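Local structure of protein A49R (4D5T) at residues 69-74 / 106-111; 11-16 / 55-60. The protein inhibits host NF-kappa-B activation by binding host BTRC and so diminishing ubiquitination of NF-kappa-B inhibitor alpha, which keeps p65/RELA in the cytoplasm. All blocks are in the same frame, centred on the assembly; numbering follows the deposited sequence.

Contact 1: 69-74 / 106-111; sequences ELINSL and KYIMNN
Ile71 reaches across to Tyr107, Ile108 and Asn111 where the last turns of helices 64-72 and 95-109 come together, a small example of two helix ends joined largely through one side chain. Its CB points at the partner segment and splits into two branches. The shorter, CG2, lies anti to the backbone N and meets Asn111 CB at 4.2 Å. The longer runs through CG1, anti to the carbonyl carbon (chi1 -78°), to CD1, which packs tightly on Tyr107 CB at 3.4 Å. The Ile71 and Tyr107 side chains cross at about a right angle. The same methyl lies 3.7 Å from Tyr107 C and 4.2 Å from Ile108 CG1, so it touches backbone as well as side chains. Phe114 of helix 112-126 adds a further apolar neighbour to Ile71. Nearer the surface, Asn72 OD1 comes within 3.0 Å of Asn111 ND2, with the amide planes 81° apart. The other end of that amide is committed: Asn111 OD1 accepts from Phe114 N as an N-cap. Methyl packing thus carries the buried part, while Asn111 turns its carbonyl to Phe114 N at the start of helix 112-126 and its amide nitrogen toward Asn72.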
loop_
_atom_site.group_PDB
_atom_site.type_symbol
_atom_site.label_atom_id
_atom_site.label_comp_id
_atom_site.label_asym_id
_atom_site.label_seq_id
_atom_site.Cartn_x
_atom_site.Cartn_y
_atom_site.Cartn_z
ATOM N N GLU A 69 6.570 14.471 -9.002
ATOM C CA GLU A 69 7.292 15.746 -9.064
ATOM C C GLU A 69 7.998 15.989 -7.727
ATOM O O GLU A 69 9.186 16.285 -7.661
ATOM C CB GLU A 69 6.322 16.932 -9.365
ATOM C CG GLU A 69 5.909 17.190 -10.811
ATOM C CD GLU A 69 7.026 17.054 -11.810
ATOM O OE1 GLU A 69 7.858 17.975 -11.907
ATOM O OE2 GLU A 69 7.056 16.002 -12.491
ATOM N N LEU A 70 7.286 15.767 -6.639
ATOM C CA LEU A 70 7.895 15.945 -5.321
ATOM C C LEU A 70 9.124 15.016 -5.120
ATOM O O LEU A 70 10.218 15.470 -4.733
ATOM C CB LEU A 70 6.859 15.703 -4.214
ATOM C CG LEU A 70 7.271 15.959 -2.770
ATOM C CD1 LEU A 70 6.063 16.246 -1.879
ATOM C CD2 LEU A 70 7.981 14.753 -2.187
ATOM N N ILE A 71 8.950 13.746 -5.407
ATOM C CA ILE A 71 10.020 12.768 -5.244
ATOM C C ILE A 71 11.217 13.059 -6.149
ATOM O O ILE A 71 12.350 12.885 -5.714
ATOM C CB ILE A 71 9.472 11.342 -5.442
ATOM C CG1 ILE A 71 8.732 10.909 -4.172
ATOM C CG2 ILE A 71 10.589 10.359 -5.691
ATOM C CD1 ILE A 71 7.664 9.910 -4.429
ATOM N N ASN A 72 10.952 13.561 -7.357
ATOM C CA ASN A 72 12.012 14.079 -8.244
ATOM C C ASN A 72 12.860 15.186 -7.667
ATOM O O ASN A 72 14.000 15.340 -8.060
ATOM C CB ASN A 72 11.443 14.680 -9.525
ATOM C CG ASN A 72 11.174 13.648 -10.580
ATOM O OD1 ASN A 72 11.423 12.451 -10.366
ATOM N ND2 ASN A 72 10.624 14.090 -11.710
ATOM N N SER A 73 12.289 15.998 -6.791
ATOM C CA SER A 73 13.028 17.090 -6.168
ATOM C C SER A 73 13.896 16.584 -5.005
ATOM O O SER A 73 14.708 17.323 -4.499
ATOM C CB SER A 73 12.049 18.147 -5.670
ATOM O OG SER A 73 11.377 17.726 -4.487
ATOM N N LEU A 74 13.761 15.330 -4.588
ATOM C CA LEU A 74 14.510 14.848 -3.425
ATOM C C LEU A 74 15.875 14.309 -3.781
ATOM O O LEU A 74 16.068 13.758 -4.857
ATOM C CB LEU A 74 13.742 13.759 -2.716
ATOM C CG LEU A 74 12.338 14.127 -2.217
ATOM C CD1 LEU A 74 11.719 12.938 -1.490
ATOM C CD2 LEU A 74 12.346 15.357 -1.335
ATOM N N LYS A 106 5.604 2.752 -3.230
ATOM C CA LYS A 106 5.185 2.665 -4.628
ATOM C C LYS A 106 5.495 3.967 -5.360
ATOM O O LYS A 106 6.075 3.935 -6.457
ATOM C CB LYS A 106 3.687 2.294 -4.744
ATOM C CG LYS A 106 3.227 2.242 -6.186
ATOM C CD LYS A 106 1.860 1.629 -6.357
ATOM C CE LYS A 106 1.507 1.750 -7.852
ATOM N NZ LYS A 106 0.385 0.930 -8.264
ATOM N N TYR A 107 5.247 5.117 -4.735
ATOM C CA TYR A 107 5.631 6.378 -5.404
ATOM C C TYR A 107 7.128 6.439 -5.671
ATOM O O TYR A 107 7.604 6.948 -6.714
ATOM C CB TYR A 107 5.235 7.608 -4.602
ATOM C CG TYR A 107 3.792 7.826 -4.325
ATOM C CD1 TYR A 107 2.800 7.648 -5.312
ATOM C CD2 TYR A 107 3.396 8.339 -3.094
ATOM C CE1 TYR A 107 1.452 7.870 -5.037
ATOM C CE2 TYR A 107 2.049 8.551 -2.820
ATOM C CZ TYR A 107 1.099 8.348 -3.809
ATOM O OH TYR A 107 -0.195 8.655 -3.516
ATOM N N ILE A 108 7.915 6.011 -4.684
ATOM C CA ILE A 108 9.368 6.090 -4.763
ATOM C C ILE A 108 9.879 5.138 -5.841
ATOM O O ILE A 108 10.738 5.527 -6.662
ATOM C CB ILE A 108 10.050 5.778 -3.428
ATOM C CG1 ILE A 108 9.723 6.862 -2.401
ATOM C CG2 ILE A 108 11.572 5.660 -3.616
ATOM C CD1 ILE A 108 10.278 6.518 -1.053
ATOM N N MET A 109 9.281 3.952 -5.924
ATOM C CA MET A 109 9.617 2.987 -7.004
ATOM C C MET A 109 9.104 3.396 -8.386
ATOM O O MET A 109 9.574 2.878 -9.405
ATOM C CB MET A 109 9.115 1.583 -6.672
ATOM C CG MET A 109 9.778 0.914 -5.463
ATOM S SD MET A 109 11.543 0.689 -5.517
ATOM C CE MET A 109 12.153 2.185 -4.847
ATOM N N ASN A 110 8.188 4.357 -8.456
ATOM C CA ASN A 110 7.779 4.996 -9.763
ATOM C C ASN A 110 8.900 5.871 -10.365
ATOM O O ASN A 110 8.785 6.290 -11.488
ATOM C CB ASN A 110 6.487 5.870 -9.627
ATOM C CG ASN A 110 5.203 5.068 -9.303
ATOM O OD1 ASN A 110 5.094 3.872 -9.567
ATOM N ND2 ASN A 110 4.198 5.767 -8.719
ATOM N N ASN A 111 9.953 6.164 -9.584
ATOM C CA ASN A 111 11.158 6.937 -10.038
ATOM C C ASN A 111 12.235 5.935 -10.454
ATOM O O ASN A 111 12.794 5.238 -9.629
ATOM C CB ASN A 111 11.657 7.839 -8.894
ATOM C CG ASN A 111 12.886 8.658 -9.227
ATOM O OD1 ASN A 111 13.984 8.126 -9.452
ATOM N ND2 ASN A 111 12.695 9.971 -9.329
#

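Contact 2: 11-16 / 55-60; sequences TELASI and DTVYTI
Leu13 and Ile60 meet tip to tip between helices 9-23 and 49-61, an antiparallel helix pair in the all-helical Bcl-2-like fold of this protein. The local axes make an angle of 158° and stay 10.7 Å apart at their closest. At that spacing the backbones do not touch, and the gap is bridged by side chains. The tighter half of the contact belongs to Leu13. Its CD1 methyl lies 3.7 Å from Ile60 CD1, and the same Ile60 methyl is 3.9 Å from Leu13 CG. The second methyl of the fork, CD2, touches two residues of the opposing helix. On one of them it meets Thr56 CG2 at 4.0 Å, the two side chains sliding past each other in opposite directions. On the other it comes to 4.2 Å from Val57 CG2, with the side chains crossing at about a right angle. Phe53 and, from helix 132-150, Ile146 also pack on Leu13, so this part is continuous with the buried interior.

The Glu12 side is looser and partly open. The Glu12 CG methylene, anti to the backbone N (chi1 -169°), lies 4.0 Å from Thr56 CG2, the aliphatic stem thus continuing the apolar packing. A bend at chi2 (63°) then turns CD aside, and no direct hydrogen bond joins segments 11-16 and 55-60. Thr56 OG1 is held chiefly within its own helix, by a hydrogen bond to Ser52 O. A water also lies close to Thr56 OG1, at 2.5 Å, a distance short enough to make that contact doubtful. The water donates to Glu12 OE2 across 2.9 Å.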
loop_
_atom_site.group_PDB
_atom_site.type_symbol
_atom_site.label_atom_id
_atom_site.label_comp_id
_atom_site.label_asym_id
_atom_site.label_seq_id
_atom_site.Cartn_x
_atom_site.Cartn_y
_atom_site.Cartn_z
ATOM N N THR A 11 -19.079 2.432 -1.895
ATOM C CA THR A 11 -19.401 1.023 -2.081
ATOM C C THR A 11 -18.176 0.176 -2.287
ATOM O O THR A 11 -18.084 -0.898 -1.713
ATOM C CB THR A 11 -20.309 0.891 -3.287
ATOM O OG1 THR A 11 -21.500 1.608 -3.007
ATOM C CG2 THR A 11 -20.691 -0.570 -3.552
ATOM N N GLU A 12 -17.233 0.646 -3.097
ATOM C CA GLU A 12 -16.043 -0.142 -3.403
ATOM C C GLU A 12 -15.214 -0.385 -2.150
ATOM O O GLU A 12 -14.795 -1.498 -1.880
ATOM C CB GLU A 12 -15.153 0.508 -4.428
ATOM C CG GLU A 12 -14.061 -0.453 -4.917
ATOM C CD GLU A 12 -14.600 -1.695 -5.642
ATOM O OE1 GLU A 12 -15.674 -1.609 -6.218
ATOM O OE2 GLU A 12 -13.933 -2.744 -5.669
ATOM N N LEU A 13 -15.008 0.660 -1.343
ATOM C CA LEU A 13 -14.193 0.502 -0.145
ATOM C C LEU A 13 -14.817 -0.335 0.911
ATOM O O LEU A 13 -14.165 -1.223 1.483
ATOM C CB LEU A 13 -13.869 1.819 0.458
ATOM C CG LEU A 13 -12.662 2.477 -0.112
ATOM C CD1 LEU A 13 -12.561 3.840 0.585
ATOM C CD2 LEU A 13 -11.372 1.705 0.120
ATOM N N ALA A 14 -16.095 -0.168 1.121
ATOM C CA ALA A 14 -16.846 -1.033 1.995
ATOM C C ALA A 14 -16.744 -2.482 1.566
ATOM O O ALA A 14 -16.514 -3.368 2.388
ATOM C CB ALA A 14 -18.305 -0.588 2.102
ATOM N N SER A 15 -16.978 -2.743 0.281
ATOM C CA SER A 15 -17.026 -4.103 -0.200
ATOM C C SER A 15 -15.635 -4.765 -0.161
ATOM O O SER A 15 -15.527 -5.941 0.188
ATOM C CB SER A 15 -17.594 -4.177 -1.611
ATOM O OG SER A 15 -18.897 -3.656 -1.661
ATOM N N ILE A 16 -14.600 -4.066 -0.603
ATOM C CA ILE A 16 -13.265 -4.691 -0.654
ATOM C C ILE A 16 -12.704 -4.911 0.772
ATOM O O ILE A 16 -12.067 -5.928 1.051
ATOM C CB ILE A 16 -12.295 -3.973 -1.560
ATOM C CG1 ILE A 16 -11.128 -4.902 -1.939
ATOM C CG2 ILE A 16 -11.790 -2.700 -0.963
ATOM C CD1 ILE A 16 -11.528 -6.074 -2.824
ATOM N N ASP A 55 -4.861 -0.841 -4.135
ATOM C CA ASP A 55 -5.005 -0.240 -5.451
ATOM C C ASP A 55 -6.163 0.742 -5.478
ATOM O O ASP A 55 -6.037 1.833 -6.000
ATOM C CB ASP A 55 -5.214 -1.363 -6.496
ATOM C CG ASP A 55 -5.344 -0.843 -7.907
ATOM O OD1 ASP A 55 -4.331 -0.456 -8.462
ATOM O OD2 ASP A 55 -6.454 -0.805 -8.432
ATOM N N THR A 56 -7.276 0.357 -4.863
ATOM C CA THR A 56 -8.421 1.272 -4.672
ATOM C C THR A 56 -8.035 2.521 -3.892
ATOM O O THR A 56 -8.333 3.632 -4.317
ATOM C CB THR A 56 -9.601 0.532 -4.089
ATOM O OG1 THR A 56 -10.004 -0.450 -5.032
ATOM C CG2 THR A 56 -10.774 1.474 -3.839
ATOM N N VAL A 57 -7.288 2.373 -2.779
ATOM C CA VAL A 57 -6.912 3.511 -2.008
ATOM C C VAL A 57 -5.965 4.397 -2.789
ATOM O O VAL A 57 -6.108 5.661 -2.822
ATOM C CB VAL A 57 -6.229 3.065 -0.660
ATOM C CG1 VAL A 57 -5.629 4.247 0.116
ATOM C CG2 VAL A 57 -7.225 2.357 0.213
ATOM N N TYR A 58 -4.987 3.783 -3.449
ATOM C CA TYR A 58 -4.043 4.545 -4.292
ATOM C C TYR A 58 -4.815 5.413 -5.318
ATOM O O TYR A 58 -4.514 6.586 -5.547
ATOM C CB TYR A 58 -3.117 3.559 -4.991
ATOM C CG TYR A 58 -2.006 4.147 -5.770
ATOM C CD1 TYR A 58 -2.191 4.518 -7.083
ATOM C CD2 TYR A 58 -0.748 4.319 -5.204
ATOM C CE1 TYR A 58 -1.143 5.026 -7.830
ATOM C CE2 TYR A 58 0.310 4.848 -5.939
ATOM C CZ TYR A 58 0.090 5.215 -7.228
ATOM O OH TYR A 58 1.110 5.707 -7.964
ATOM N N THR A 59 -5.817 4.810 -5.932
ATOM C CA THR A 59 -6.631 5.457 -6.984
ATOM C C THR A 59 -7.458 6.598 -6.379
ATOM O O THR A 59 -7.557 7.663 -6.970
ATOM C CB THR A 59 -7.563 4.446 -7.645
ATOM O OG1 THR A 59 -6.765 3.498 -8.327
ATOM C CG2 THR A 59 -8.472 5.133 -8.664
ATOM N N ILE A 60 -8.080 6.349 -5.232
ATOM C CA ILE A 60 -8.829 7.396 -4.521
ATOM C C ILE A 60 -7.994 8.627 -4.142
ATOM O O ILE A 60 -8.412 9.770 -4.365
ATOM C CB ILE A 60 -9.477 6.803 -3.281
ATOM C CG1 ILE A 60 -10.592 5.878 -3.750
ATOM C CG2 ILE A 60 -9.993 7.878 -2.336
ATOM C CD1 ILE A 60 -11.116 5.026 -2.644
HETATM O O HOH W 1 -11.248 -2.557 -4.667
#

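From the N terminus, helix 9-23 is followed by helix 29-40, and the chain then returns in helix 49-61, where contact 2 closes a loop with 38 residues between its segments. Helix 64-72 follows almost at once. Contact 1 opens there and closes on helix 95-109 after the chain has passed through helix 76-87. The two loops thus stand in series, neither enclosing nor crossing the other, with contact centres 23 Å apart. Tyr58, on the same helical segment as Thr56 and Ile60, links them: its OH and Asn110 ND2, 3.2 Å apart, probably share a hydrogen bond, while its ring packs against Tyr107 and Lys106. Helix 49-61 therefore ties helix 9-23 to helix 95-109.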